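Local coordinates for alginate lyase (Chitinophaga sp. MD30, PDB 6KCW), which cleaves the polysaccharide alginate as a lyase of polysaccharide lyase family 36, by a mechanism in which a lysine acts as both catalytic base and acid, at residues L45-L50 with I230-L235; Y13-Y18 with R37-D42; D75-F80 with T162-V167; G59-I64 with H212-G217. All blocks are in the same frame, centred on the assembly; numbering follows the deposited sequence.

Interaction 1: residues L45-L50 with I230-L235; sequences LRVTLL and IYYDNL. With CA (calcium ion), chain C.
Arg46 and Tyr231 sit opposite each other on neighbouring antiparallel strands, their side chains side by side and pointing the same way. Arg46 CB lies 3.6 Å from Tyr231 CD2. CG, anti to the backbone N (chi1 -173°), is set 3.4 Å from Tyr231 CE2; CD follows beside CE2 and the hydroxyl oxygen. Past CD the bend at chi3 sets NE, and the guanidinium ends with its plane 64° from that of the ring. Arg79 makes a cation-pi contact with Tyr231, and strand 71-80 flanks strand 228-241. Backbone bonds bracket the pair, Tyr232 N to Leu45 O at 2.8 Å and Val47 N to Ile230 O at 2.9 Å. On the other sheet face hydrocarbon contacts predominate: Val47 CG2 meets the edge of the Tyr232 ring in its plane, 3.8 Å from CE2, and the CD1 atoms of Leu49 and Ile230 touch, while Tyr232 OH is hydrogen-bonded to Thr213 of strand 206-215. Beyond the paired residues Asp233 chelates calcium through OD1 and OD2, with two waters, Asn9, Asn11 and Gly43 also at the metal. The chemistry is thus divided: mainly hydrocarbon and aromatic surface within the pairing, and just past it a bidentate carboxylate that would offset part of the calcium charge.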
loop_
_atom_site.group_PDB
_atom_site.type_symbol
_atom_site.label_atom_id
_atom_site.label_comp_id
_atom_site.label_asym_id
_atom_site.label_seq_id
_atom_site.Cartn_x
_atom_site.Cartn_y
_atom_site.Cartn_z
ATOM N N LEU A 45 -12.312 -5.897 6.663
ATOM C CA LEU A 45 -12.634 -4.728 5.855
ATOM C C LEU A 45 -12.593 -5.110 4.381
ATOM O O LEU A 45 -11.530 -5.443 3.844
ATOM C CB LEU A 45 -11.665 -3.587 6.152
ATOM C CG LEU A 45 -11.694 -2.333 5.280
ATOM C CD1 LEU A 45 -13.114 -1.795 5.064
ATOM C CD2 LEU A 45 -10.809 -1.278 5.919
ATOM N N ARG A 46 -13.745 -5.049 3.727
ATOM C CA ARG A 46 -13.840 -5.278 2.293
ATOM C C ARG A 46 -13.840 -3.945 1.566
ATOM O O ARG A 46 -14.670 -3.073 1.855
ATOM C CB ARG A 46 -15.098 -6.057 1.934
ATOM C CG ARG A 46 -15.166 -6.457 0.476
ATOM C CD ARG A 46 -16.555 -6.991 0.167
ATOM N NE ARG A 46 -17.548 -5.923 0.194
ATOM C CZ ARG A 46 -18.862 -6.127 0.262
ATOM N NH1 ARG A 46 -19.356 -7.369 0.330
ATOM N NH2 ARG A 46 -19.692 -5.087 0.274
ATOM N N VAL A 47 -12.919 -3.797 0.621
ATOM C CA VAL A 47 -12.871 -2.649 -0.272
ATOM C C VAL A 47 -13.355 -3.086 -1.649
ATOM O O VAL A 47 -13.006 -4.172 -2.126
ATOM C CB VAL A 47 -11.451 -2.050 -0.331
ATOM C CG1 VAL A 47 -11.375 -0.942 -1.381
ATOM C CG2 VAL A 47 -11.054 -1.506 1.041
ATOM N N THR A 48 -14.160 -2.243 -2.291
ATOM C CA THR A 48 -14.698 -2.533 -3.615
ATOM C C THR A 48 -13.891 -1.820 -4.694
ATOM O O THR A 48 -13.630 -0.616 -4.588
ATOM C CB THR A 48 -16.167 -2.109 -3.733
ATOM O OG1 THR A 48 -16.955 -2.810 -2.765
ATOM C CG2 THR A 48 -16.699 -2.443 -5.117
ATOM N N LEU A 49 -13.508 -2.557 -5.732
ATOM C CA LEU A 49 -13.027 -1.969 -6.975
ATOM C C LEU A 49 -14.137 -2.099 -8.014
ATOM O O LEU A 49 -14.492 -3.218 -8.409
ATOM C CB LEU A 49 -11.750 -2.645 -7.468
ATOM C CG LEU A 49 -10.551 -2.710 -6.515
ATOM C CD1 LEU A 49 -9.441 -3.556 -7.120
ATOM C CD2 LEU A 49 -10.058 -1.319 -6.172
ATOM N N LEU A 50 -14.679 -0.960 -8.456
ATOM C CA LEU A 50 -15.802 -0.975 -9.382
ATOM C C LEU A 50 -15.351 -1.237 -10.810
ATOM O O LEU A 50 -14.275 -0.813 -11.246
ATOM C CB LEU A 50 -16.595 0.333 -9.338
ATOM C CG LEU A 50 -17.022 0.948 -8.012
ATOM C CD1 LEU A 50 -17.517 2.352 -8.231
ATOM C CD2 LEU A 50 -18.105 0.106 -7.380
ATOM N N ILE A 230 -11.571 -6.955 -2.259
ATOM C CA ILE A 230 -10.357 -7.283 -1.523
ATOM C C ILE A 230 -10.658 -7.110 -0.040
ATOM O O ILE A 230 -11.348 -6.164 0.357
ATOM C CB ILE A 230 -9.170 -6.391 -1.963
ATOM C CG1 ILE A 230 -8.849 -6.606 -3.445
ATOM C CG2 ILE A 230 -7.936 -6.641 -1.100
ATOM C CD1 ILE A 230 -8.061 -5.489 -4.064
ATOM N N TYR A 231 -10.159 -8.024 0.782
ATOM C CA TYR A 231 -10.440 -8.008 2.210
ATOM C C TYR A 231 -9.150 -7.835 3.001
ATOM O O TYR A 231 -8.190 -8.585 2.803
ATOM C CB TYR A 231 -11.141 -9.293 2.631
ATOM C CG TYR A 231 -12.397 -9.634 1.854
ATOM C CD1 TYR A 231 -12.325 -10.295 0.632
ATOM C CD2 TYR A 231 -13.653 -9.323 2.354
ATOM C CE1 TYR A 231 -13.472 -10.629 -0.066
ATOM C CE2 TYR A 231 -14.800 -9.656 1.662
ATOM C CZ TYR A 231 -14.698 -10.307 0.458
ATOM O OH TYR A 231 -15.832 -10.631 -0.229
ATOM N N TYR A 232 -9.140 -6.861 3.905
ATOM C CA TYR A 232 -8.037 -6.626 4.823
ATOM C C TYR A 232 -8.456 -6.941 6.258
ATOM O O TYR A 232 -9.640 -6.901 6.611
ATOM C CB TYR A 232 -7.549 -5.173 4.724
ATOM C CG TYR A 232 -7.219 -4.730 3.309
ATOM C CD1 TYR A 232 -6.017 -5.097 2.707
ATOM C CD2 TYR A 232 -8.102 -3.940 2.577
ATOM C CE1 TYR A 232 -5.711 -4.690 1.417
ATOM C CE2 TYR A 232 -7.806 -3.547 1.292
ATOM C CZ TYR A 232 -6.604 -3.923 0.718
ATOM O OH TYR A 232 -6.296 -3.533 -0.561
ATOM N N ASP A 233 -7.463 -7.235 7.097
ATOM C CA ASP A 233 -7.718 -7.544 8.497
ATOM C C ASP A 233 -6.448 -7.325 9.309
ATOM O O ASP A 233 -5.329 -7.373 8.781
ATOM C CB ASP A 233 -8.204 -8.987 8.664
ATOM C CG ASP A 233 -9.044 -9.181 9.909
ATOM O OD1 ASP A 233 -8.997 -8.301 10.799
ATOM O OD2 ASP A 233 -9.752 -10.213 9.986
ATOM N N ASN A 234 -6.642 -7.075 10.608
ATOM C CA ASN A 234 -5.578 -7.187 11.605
ATOM C C ASN A 234 -4.435 -6.209 11.347
ATOM O O ASN A 234 -3.257 -6.579 11.380
ATOM C CB ASN A 234 -5.056 -8.624 11.668
ATOM C CG ASN A 234 -6.124 -9.609 12.103
ATOM O OD1 ASN A 234 -6.819 -9.380 13.087
ATOM N ND2 ASN A 234 -6.270 -10.702 11.363
ATOM N N LEU A 235 -4.783 -4.941 11.124
ATOM C CA LEU A 235 -3.792 -3.913 10.843
ATOM C C LEU A 235 -3.102 -3.480 12.129
ATOM O O LEU A 235 -3.760 -3.013 13.062
ATOM C CB LEU A 235 -4.446 -2.704 10.176
ATOM C CG LEU A 235 -3.483 -1.517 10.032
ATOM C CD1 LEU A 235 -2.369 -1.810 9.023
ATOM C CD2 LEU A 235 -4.222 -0.252 9.667
HETATM CA CA CA C . -11.007 -9.058 12.037
HETATM O O HOH W 1 -11.985 -10.909 12.422
HETATM O O HOH W 2 -9.064 -10.026 13.593
#

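Interaction 2: residues Y13-Y18 with R37-D42; sequences YATGAY and RSYISD
Gly16 and Ile40 exchange two backbone hydrogen bonds, both 2.9 Å between N and O, as the short strand 16-17 pairs antiparallel with strand 38-41 at the margin of the larger sheet of this two-sheet fold, consistent with the concanavalin-like beta-sandwich. Tyr39, its CG anti to the backbone N (chi1 179°), lays one ring face against the glycine backbone: Gly16 N is 3.6 Å above the ring plane, offset toward the rim, and CE2 comes within 3.3 Å of Gly16 CA. Its hydroxyl oxygen borders Thr15 CG2, while Thr15 OG1 accepts a hydrogen bond from Asp42 N. An alanine in place of Tyr39 would probably leave the Gly16 backbone uncovered on this side and take from Thr15 CG2 its aromatic neighbour. On the sheet face of Ile40, that side chain touches two tyrosines, with CG1 3.7 Å from Tyr13 CB and CD1 3.8 Å from Tyr18 CD1; the rings also meet, Tyr18 CE1 over one face of Tyr13. Tyr13 and Ile40 cross at about a right angle. Both tyrosine hydroxyls bond to Asp26 of helix 20-27, joining this margin to the helix. At one end of the pairing, Tyr18 N bonds to Ser38 O, and Ser38 OG gives its proton back to Tyr18 O at 2.6 Å.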
loop_
_atom_site.group_PDB
_atom_site.type_symbol
_atom_site.label_atom_id
_atom_site.label_comp_id
_atom_site.label_asym_id
_atom_site.label_seq_id
_atom_site.Cartn_x
_atom_site.Cartn_y
_atom_site.Cartn_z
ATOM N N TYR A 13 -16.910 -4.643 14.833
ATOM C CA TYR A 13 -17.826 -4.078 13.855
ATOM C C TYR A 13 -18.846 -5.106 13.413
ATOM O O TYR A 13 -18.550 -6.304 13.322
ATOM C CB TYR A 13 -17.094 -3.538 12.623
ATOM C CG TYR A 13 -16.575 -2.162 12.860
ATOM C CD1 TYR A 13 -17.415 -1.054 12.742
ATOM C CD2 TYR A 13 -15.255 -1.963 13.247
ATOM C CE1 TYR A 13 -16.950 0.217 12.985
ATOM C CE2 TYR A 13 -14.779 -0.704 13.503
ATOM C CZ TYR A 13 -15.628 0.386 13.363
ATOM O OH TYR A 13 -15.139 1.642 13.621
ATOM N N ALA A 14 -20.052 -4.610 13.159
ATOM C CA ALA A 14 -21.084 -5.348 12.461
ATOM C C ALA A 14 -20.709 -5.546 10.999
ATOM O O ALA A 14 -20.107 -4.669 10.357
ATOM C CB ALA A 14 -22.403 -4.576 12.528
ATOM N N THR A 15 -21.103 -6.695 10.453
ATOM C CA THR A 15 -21.191 -6.781 9.006
ATOM C C THR A 15 -22.082 -5.646 8.497
ATOM O O THR A 15 -23.131 -5.343 9.077
ATOM C CB THR A 15 -21.729 -8.143 8.567
ATOM O OG1 THR A 15 -20.801 -9.160 8.925
ATOM C CG2 THR A 15 -21.926 -8.181 7.061
ATOM N N GLY A 16 -21.639 -4.978 7.449
ATOM C CA GLY A 16 -22.346 -3.815 6.953
ATOM C C GLY A 16 -21.395 -2.667 6.676
ATOM O O GLY A 16 -20.229 -2.681 7.043
ATOM N N ALA A 17 -21.961 -1.643 6.027
ATOM C CA ALA A 17 -21.172 -0.543 5.492
ATOM C C ALA A 17 -20.300 0.088 6.569
ATOM O O ALA A 17 -20.679 0.191 7.741
ATOM C CB ALA A 17 -22.087 0.515 4.863
ATOM N N TYR A 18 -19.116 0.507 6.144
ATOM C CA TYR A 18 -18.113 1.156 6.975
ATOM C C TYR A 18 -18.026 2.599 6.490
ATOM O O TYR A 18 -17.662 2.854 5.335
ATOM C CB TYR A 18 -16.786 0.410 6.839
ATOM C CG TYR A 18 -15.643 0.825 7.743
ATOM C CD1 TYR A 18 -15.605 0.438 9.075
ATOM C CD2 TYR A 18 -14.552 1.538 7.234
ATOM C CE1 TYR A 18 -14.538 0.791 9.894
ATOM C CE2 TYR A 18 -13.483 1.898 8.038
ATOM C CZ TYR A 18 -13.478 1.518 9.369
ATOM O OH TYR A 18 -12.411 1.874 10.175
ATOM N N ARG A 37 -17.379 2.121 -0.935
ATOM C CA ARG A 37 -16.474 1.012 -1.221
ATOM C C ARG A 37 -15.883 0.365 0.031
ATOM O O ARG A 37 -15.045 -0.537 -0.094
ATOM C CB ARG A 37 -15.327 1.466 -2.130
ATOM C CG ARG A 37 -15.622 2.632 -3.036
ATOM C CD ARG A 37 -15.924 2.141 -4.433
ATOM N NE ARG A 37 -16.607 3.156 -5.200
ATOM C CZ ARG A 37 -15.984 4.159 -5.801
ATOM N NH1 ARG A 37 -14.668 4.292 -5.721
ATOM N NH2 ARG A 37 -16.670 5.070 -6.485
ATOM N N SER A 38 -16.272 0.793 1.232
ATOM C CA SER A 38 -15.769 0.192 2.459
ATOM C C SER A 38 -16.923 -0.450 3.208
ATOM O O SER A 38 -17.944 0.199 3.472
ATOM C CB SER A 38 -15.055 1.213 3.341
ATOM O OG SER A 38 -15.843 2.374 3.489
ATOM N N TYR A 39 -16.744 -1.725 3.544
ATOM C CA TYR A 39 -17.806 -2.575 4.054
ATOM C C TYR A 39 -17.154 -3.609 4.959
ATOM O O TYR A 39 -16.164 -4.238 4.561
ATOM C CB TYR A 39 -18.552 -3.240 2.889
ATOM C CG TYR A 39 -19.674 -4.176 3.281
ATOM C CD1 TYR A 39 -19.428 -5.528 3.527
ATOM C CD2 TYR A 39 -20.985 -3.718 3.382
ATOM C CE1 TYR A 39 -20.462 -6.395 3.883
ATOM C CE2 TYR A 39 -22.019 -4.576 3.731
ATOM C CZ TYR A 39 -21.752 -5.910 3.989
ATOM O OH TYR A 39 -22.771 -6.771 4.337
ATOM N N ILE A 40 -17.667 -3.749 6.181
ATOM C CA ILE A 40 -17.209 -4.810 7.070
ATOM C C ILE A 40 -17.920 -6.093 6.671
ATOM O O ILE A 40 -19.147 -6.195 6.763
ATOM C CB ILE A 40 -17.462 -4.475 8.547
ATOM C CG1 ILE A 40 -16.770 -3.181 8.942
ATOM C CG2 ILE A 40 -16.887 -5.584 9.444
ATOM C CD1 ILE A 40 -15.234 -3.315 8.978
ATOM N N SER A 41 -17.150 -7.071 6.224
ATOM C CA SER A 41 -17.662 -8.379 5.841
ATOM C C SER A 41 -17.055 -9.408 6.798
ATOM O O SER A 41 -15.886 -9.788 6.655
ATOM C CB SER A 41 -17.326 -8.675 4.380
ATOM O OG SER A 41 -17.668 -10.004 4.027
ATOM N N ASP A 42 -17.839 -9.834 7.793
ATOM C CA ASP A 42 -17.439 -10.896 8.726
ATOM C C ASP A 42 -16.152 -10.540 9.472
ATOM O O ASP A 42 -15.196 -11.320 9.519
ATOM C CB ASP A 42 -17.286 -12.237 8.003
ATOM C CG ASP A 42 -18.369 -13.232 8.377
ATOM O OD1 ASP A 42 -19.414 -12.811 8.925
ATOM O OD2 ASP A 42 -18.170 -14.443 8.127
#

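Interaction 3: residues D75-F80 with T162-V167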
loop_
_atom_site.group_PDB
_atom_site.type_symbol
_atom_site.label_atom_id
_atom_site.label_comp_id
_atom_site.label_asym_id
_atom_site.label_seq_id
_atom_site.Cartn_x
_atom_site.Cartn_y
_atom_site.Cartn_z
ATOM N N ASP A 75 1.742 -4.222 9.766
ATOM C CA ASP A 75 1.342 -5.594 9.485
ATOM C C ASP A 75 -0.152 -5.606 9.205
ATOM O O ASP A 75 -0.914 -4.859 9.823
ATOM C CB ASP A 75 1.633 -6.561 10.666
ATOM C CG ASP A 75 3.070 -7.060 10.689
ATOM O OD1 ASP A 75 3.955 -6.332 11.200
ATOM O OD2 ASP A 75 3.318 -8.186 10.200
ATOM N N TYR A 76 -0.565 -6.466 8.286
ATOM C CA TYR A 76 -1.974 -6.634 7.969
ATOM C C TYR A 76 -2.115 -7.928 7.195
ATOM O O TYR A 76 -1.132 -8.480 6.685
ATOM C CB TYR A 76 -2.534 -5.459 7.152
ATOM C CG TYR A 76 -1.912 -5.321 5.776
ATOM C CD1 TYR A 76 -0.776 -4.550 5.590
ATOM C CD2 TYR A 76 -2.453 -5.976 4.675
ATOM C CE1 TYR A 76 -0.202 -4.420 4.342
ATOM C CE2 TYR A 76 -1.878 -5.867 3.439
ATOM C CZ TYR A 76 -0.753 -5.084 3.277
ATOM O OH TYR A 76 -0.175 -4.957 2.040
ATOM N N ASP A 77 -3.347 -8.410 7.123
ATOM C CA ASP A 77 -3.688 -9.536 6.274
ATOM C C ASP A 77 -4.506 -9.035 5.104
ATOM O O ASP A 77 -5.234 -8.046 5.214
ATOM C CB ASP A 77 -4.474 -10.606 7.035
ATOM C CG ASP A 77 -3.647 -11.258 8.101
ATOM O OD1 ASP A 77 -2.473 -11.579 7.812
ATOM O OD2 ASP A 77 -4.158 -11.427 9.228
ATOM N N VAL A 78 -4.375 -9.723 3.985
ATOM C CA VAL A 78 -5.092 -9.350 2.780
ATOM C C VAL A 78 -5.492 -10.624 2.058
ATOM O O VAL A 78 -4.746 -11.609 2.054
ATOM C CB VAL A 78 -4.249 -8.419 1.886
ATOM C CG1 VAL A 78 -2.885 -9.023 1.615
ATOM C CG2 VAL A 78 -4.994 -8.123 0.596
ATOM N N ARG A 79 -6.701 -10.618 1.501
ATOM C CA ARG A 79 -7.258 -11.748 0.775
ATOM C C ARG A 79 -8.018 -11.209 -0.425
ATOM O O ARG A 79 -8.833 -10.293 -0.277
ATOM C CB ARG A 79 -8.197 -12.564 1.671
ATOM C CG ARG A 79 -8.381 -14.018 1.257
ATOM C CD ARG A 79 -9.847 -14.420 1.332
ATOM N NE ARG A 79 -10.520 -13.828 2.482
ATOM C CZ ARG A 79 -11.810 -13.508 2.496
ATOM N NH1 ARG A 79 -12.554 -13.710 1.408
ATOM N NH2 ARG A 79 -12.350 -12.967 3.583
ATOM N N PHE A 80 -7.739 -11.751 -1.606
ATOM C CA PHE A 80 -8.538 -11.412 -2.773
ATOM C C PHE A 80 -9.798 -12.260 -2.773
ATOM O O PHE A 80 -9.780 -13.426 -2.365
ATOM C CB PHE A 80 -7.752 -11.630 -4.064
ATOM C CG PHE A 80 -6.656 -10.641 -4.268
ATOM C CD1 PHE A 80 -5.383 -10.882 -3.760
ATOM C CD2 PHE A 80 -6.891 -9.463 -4.973
ATOM C CE1 PHE A 80 -4.373 -9.964 -3.943
ATOM C CE2 PHE A 80 -5.890 -8.539 -5.158
ATOM C CZ PHE A 80 -4.627 -8.785 -4.651
ATOM N N THR A 162 -5.551 -15.969 2.226
ATOM C CA THR A 162 -5.078 -14.877 3.067
ATOM C C THR A 162 -3.559 -14.817 3.064
ATOM O O THR A 162 -2.880 -15.828 3.291
ATOM C CB THR A 162 -5.556 -15.010 4.507
ATOM O OG1 THR A 162 -6.933 -15.415 4.545
ATOM C CG2 THR A 162 -5.389 -13.659 5.201
ATOM N N TYR A 163 -3.030 -13.617 2.827
ATOM C CA TYR A 163 -1.597 -13.358 2.832
ATOM C C TYR A 163 -1.285 -12.326 3.906
ATOM O O TYR A 163 -1.856 -11.229 3.897
ATOM C CB TYR A 163 -1.138 -12.871 1.460
ATOM C CG TYR A 163 -1.271 -13.925 0.391
ATOM C CD1 TYR A 163 -0.271 -14.879 0.185
ATOM C CD2 TYR A 163 -2.395 -13.978 -0.402
ATOM C CE1 TYR A 163 -0.403 -15.852 -0.798
ATOM C CE2 TYR A 163 -2.536 -14.936 -1.380
ATOM C CZ TYR A 163 -1.550 -15.865 -1.582
ATOM O OH TYR A 163 -1.736 -16.802 -2.574
ATOM N N HIS A 164 -0.406 -12.686 4.843
ATOM C CA HIS A 164 0.068 -11.707 5.811
ATOM C C HIS A 164 1.223 -10.912 5.225
ATOM O O HIS A 164 2.161 -11.489 4.662
ATOM C CB HIS A 164 0.521 -12.353 7.116
ATOM C CG HIS A 164 0.823 -11.348 8.183
ATOM N ND1 HIS A 164 -0.150 -10.820 9.005
ATOM C CD2 HIS A 164 1.978 -10.734 8.531
ATOM C CE1 HIS A 164 0.394 -9.939 9.823
ATOM N NE2 HIS A 164 1.685 -9.866 9.555
ATOM N N VAL A 165 1.155 -9.589 5.380
ATOM C CA VAL A 165 2.139 -8.655 4.846
ATOM C C VAL A 165 2.761 -7.896 6.010
ATOM O O VAL A 165 2.039 -7.320 6.839
ATOM C CB VAL A 165 1.487 -7.677 3.854
ATOM C CG1 VAL A 165 2.542 -6.898 3.076
ATOM C CG2 VAL A 165 0.526 -8.419 2.935
ATOM N N HIS A 166 4.093 -7.917 6.082
ATOM C CA HIS A 166 4.876 -7.040 6.946
ATOM C C HIS A 166 5.659 -6.047 6.081
ATOM O O HIS A 166 6.310 -6.440 5.103
ATOM C CB HIS A 166 5.836 -7.851 7.826
ATOM C CG HIS A 166 6.743 -7.006 8.663
ATOM N ND1 HIS A 166 6.315 -6.357 9.801
ATOM C CD2 HIS A 166 8.047 -6.678 8.512
ATOM C CE1 HIS A 166 7.319 -5.672 10.319
ATOM N NE2 HIS A 166 8.378 -5.842 9.551
ATOM N N VAL A 167 5.586 -4.763 6.433
ATOM C CA VAL A 167 6.325 -3.709 5.747
ATOM C C VAL A 167 7.174 -2.974 6.775
ATOM O O VAL A 167 6.708 -2.692 7.883
ATOM C CB VAL A 167 5.378 -2.731 5.019
ATOM C CG1 VAL A 167 6.067 -1.422 4.738
ATOM C CG2 VAL A 167 4.844 -3.354 3.739
#
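Two neighbouring antiparallel strands of the larger sheet carry a chain of His-carboxylate hydrogen bonds along one face. Asp75 serves two histidines: OD1 accepts from His166 ND1 at 2.7 Å, in the ring plane of His166 though 36° above the carboxylate plane, while OD2 faces His164 NE2 in a hydrogen bond modelled as very short, its exact length doubtful. His164 ND1 donates to Asp77 OD1 at 2.7 Å, and partners at both ring nitrogens would hold the ring's rotation. Two carboxylates at its edge would probably favour the protonated imidazole. A leucine in place of His164 would probably leave Asp75 OD2 and Asp77 OD1 without these donors, Asp75 keeping His166 and Asp77 keeping Asn234. On the other face Val165 CB lies over the Tyr76 ring, 3.8 Å from its centroid, a CH-pi contact, and Val78 CG1 touches Val165 CG2. Asn234 lies on strand 228-241, which flanks strand 71-80, while strand 179-185 adjoins strand 162-170; Met118 of strand 113-122 packs on Tyr76 and Val165.

Interaction 4: residues G59-I64 with H212-G217; sequences GLISNI and HTFRGG
Ile61 spreads over two aromatic rings at an antiparallel pairing within the smaller of the two sheets, which pack face to face as in the concanavalin-like beta-sandwich. Its CG2, anti to the backbone N, lies over one face of His212, 3.7 Å from the ring centroid and 17° off the normal. CD1 lies over a face of Phe214 in a second CH-pi contact, with 3.4 Å between CD1 and Phe214 CD1. The imidazole is gripped at its rim as well: NE2 donates to Asn63 OD1 at 2.9 Å, only 10° out of the ring plane, and ND1 is hydrogen-bonded to Arg117, so its rotation is fixed. Leu60 and Thr213 exchange backbone hydrogen bonds, their side chains on the opposite sheet face, where Thr213 OG1 bonds to Tyr232 OH of the larger sheet and Val47 packs on both residues. At the start of the pairing Gly59 brings its CA to 3.3 Å from Thr213 O in a CA-H...O contact; a CB here would clash with that oxygen and with Phe214 CB.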
loop_
_atom_site.group_PDB
_atom_site.type_symbol
_atom_site.label_atom_id
_atom_site.label_comp_id
_atom_site.label_asym_id
_atom_site.label_seq_id
_atom_site.Cartn_x
_atom_site.Cartn_y
_atom_site.Cartn_z
ATOM N N GLY A 59 -11.958 2.831 -6.857
ATOM C CA GLY A 59 -11.356 2.200 -5.703
ATOM C C GLY A 59 -11.411 3.102 -4.484
ATOM O O GLY A 59 -12.262 3.977 -4.365
ATOM N N LEU A 60 -10.462 2.883 -3.579
ATOM C CA LEU A 60 -10.397 3.638 -2.335
ATOM C C LEU A 60 -8.944 3.992 -2.066
ATOM O O LEU A 60 -8.105 3.103 -1.870
ATOM C CB LEU A 60 -11.010 2.836 -1.181
ATOM C CG LEU A 60 -10.781 3.356 0.242
ATOM C CD1 LEU A 60 -11.569 4.622 0.478
ATOM C CD2 LEU A 60 -11.157 2.310 1.269
ATOM N N ILE A 61 -8.652 5.289 -2.062
ATOM C CA ILE A 61 -7.284 5.811 -2.052
ATOM C C ILE A 61 -7.212 6.842 -0.931
ATOM O O ILE A 61 -7.630 7.995 -1.110
ATOM C CB ILE A 61 -6.884 6.434 -3.393
ATOM C CG1 ILE A 61 -7.020 5.424 -4.534
ATOM C CG2 ILE A 61 -5.455 6.996 -3.328
ATOM C CD1 ILE A 61 -6.440 5.957 -5.848
ATOM N N SER A 62 -6.695 6.435 0.228
ATOM C CA SER A 62 -6.617 7.316 1.384
ATOM C C SER A 62 -5.188 7.357 1.905
ATOM O O SER A 62 -4.488 6.342 1.908
ATOM C CB SER A 62 -7.576 6.868 2.503
ATOM O OG SER A 62 -7.737 7.884 3.484
ATOM N N ASN A 63 -4.759 8.540 2.328
ATOM C CA ASN A 63 -3.463 8.739 2.953
ATOM C C ASN A 63 -3.705 9.092 4.411
ATOM O O ASN A 63 -4.295 10.132 4.706
ATOM C CB ASN A 63 -2.685 9.845 2.239
ATOM C CG ASN A 63 -2.583 9.598 0.755
ATOM O OD1 ASN A 63 -2.167 8.522 0.335
ATOM N ND2 ASN A 63 -2.986 10.584 -0.055
ATOM N N ILE A 64 -3.251 8.237 5.320
ATOM C CA ILE A 64 -3.451 8.471 6.745
ATOM C C ILE A 64 -2.221 9.185 7.286
ATOM O O ILE A 64 -1.125 8.618 7.334
ATOM C CB ILE A 64 -3.717 7.179 7.516
ATOM C CG1 ILE A 64 -4.953 6.467 6.975
ATOM C CG2 ILE A 64 -3.934 7.506 8.972
ATOM C CD1 ILE A 64 -4.663 5.444 5.911
ATOM N N HIS A 212 -3.995 2.217 -0.236
ATOM C CA HIS A 212 -4.368 2.334 -1.638
ATOM C C HIS A 212 -4.896 0.995 -2.133
ATOM O O HIS A 212 -4.178 -0.015 -2.086
ATOM C CB HIS A 212 -3.180 2.805 -2.482
ATOM C CG HIS A 212 -2.764 4.215 -2.196
ATOM N ND1 HIS A 212 -1.828 4.881 -2.949
ATOM C CD2 HIS A 212 -3.160 5.084 -1.236
ATOM C CE1 HIS A 212 -1.658 6.099 -2.466
ATOM N NE2 HIS A 212 -2.451 6.244 -1.422
ATOM N N THR A 213 -6.160 0.989 -2.572
ATOM C CA THR A 213 -6.796 -0.163 -3.211
ATOM C C THR A 213 -7.432 0.338 -4.498
ATOM O O THR A 213 -8.559 0.842 -4.477
ATOM C CB THR A 213 -7.843 -0.808 -2.323
ATOM O OG1 THR A 213 -7.295 -1.039 -1.016
ATOM C CG2 THR A 213 -8.293 -2.137 -2.925
ATOM N N PHE A 214 -6.713 0.213 -5.614
ATOM C CA PHE A 214 -7.242 0.665 -6.893
ATOM C C PHE A 214 -6.528 -0.054 -8.029
ATOM O O PHE A 214 -5.412 -0.563 -7.873
ATOM C CB PHE A 214 -7.123 2.183 -7.037
ATOM C CG PHE A 214 -5.707 2.696 -7.152
ATOM C CD1 PHE A 214 -4.944 2.946 -6.016
ATOM C CD2 PHE A 214 -5.157 2.981 -8.405
ATOM C CE1 PHE A 214 -3.658 3.459 -6.129
ATOM C CE2 PHE A 214 -3.872 3.479 -8.527
ATOM C CZ PHE A 214 -3.119 3.722 -7.388
ATOM N N ARG A 215 -7.209 -0.116 -9.169
ATOM C CA ARG A 215 -6.654 -0.698 -10.380
ATOM C C ARG A 215 -5.863 0.354 -11.155
ATOM O O ARG A 215 -6.232 1.532 -11.188
ATOM C CB ARG A 215 -7.757 -1.277 -11.265
ATOM C CG ARG A 215 -8.511 -2.448 -10.667
ATOM C CD ARG A 215 -9.318 -3.168 -11.736
ATOM N NE ARG A 215 -10.205 -4.167 -11.163
ATOM C CZ ARG A 215 -9.901 -5.454 -11.005
ATOM N NH1 ARG A 215 -8.718 -5.927 -11.388
ATOM N NH2 ARG A 215 -10.786 -6.272 -10.467
ATOM N N GLY A 216 -4.775 -0.079 -11.778
ATOM C CA GLY A 216 -3.922 0.819 -12.524
ATOM C C GLY A 216 -2.591 1.065 -11.843
ATOM O O GLY A 216 -2.434 0.743 -10.670
ATOM N N GLY A 217 -1.620 1.613 -12.566
ATOM C CA GLY A 217 -1.764 1.902 -13.981
ATOM C C GLY A 217 -2.530 3.166 -14.285
ATOM O O GLY A 217 -3.174 3.748 -13.409
#

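How the interactions relate
From the N terminus, interaction 2 closes first, around a short loop that holds helix 20-27, and is complete before the others open. Strand 38-41 then passes directly to strand 44-49, which opens interaction 1, the longest loop, closed only by strand 228-241. Interaction 4 nests within that loop, and interaction 3 within interaction 4; none cross. Interactions 1, 2 and 3 belong to the larger sheet: 38-41 pairs with 44-49, and 228-241 with 71-80. Interaction 4 lies in the smaller sheet, yet packs against interaction 1, as Leu49 CD2 reaches Thr213 O. Interactions 3 and 4 do not touch, their nearest atoms about 7 Å apart.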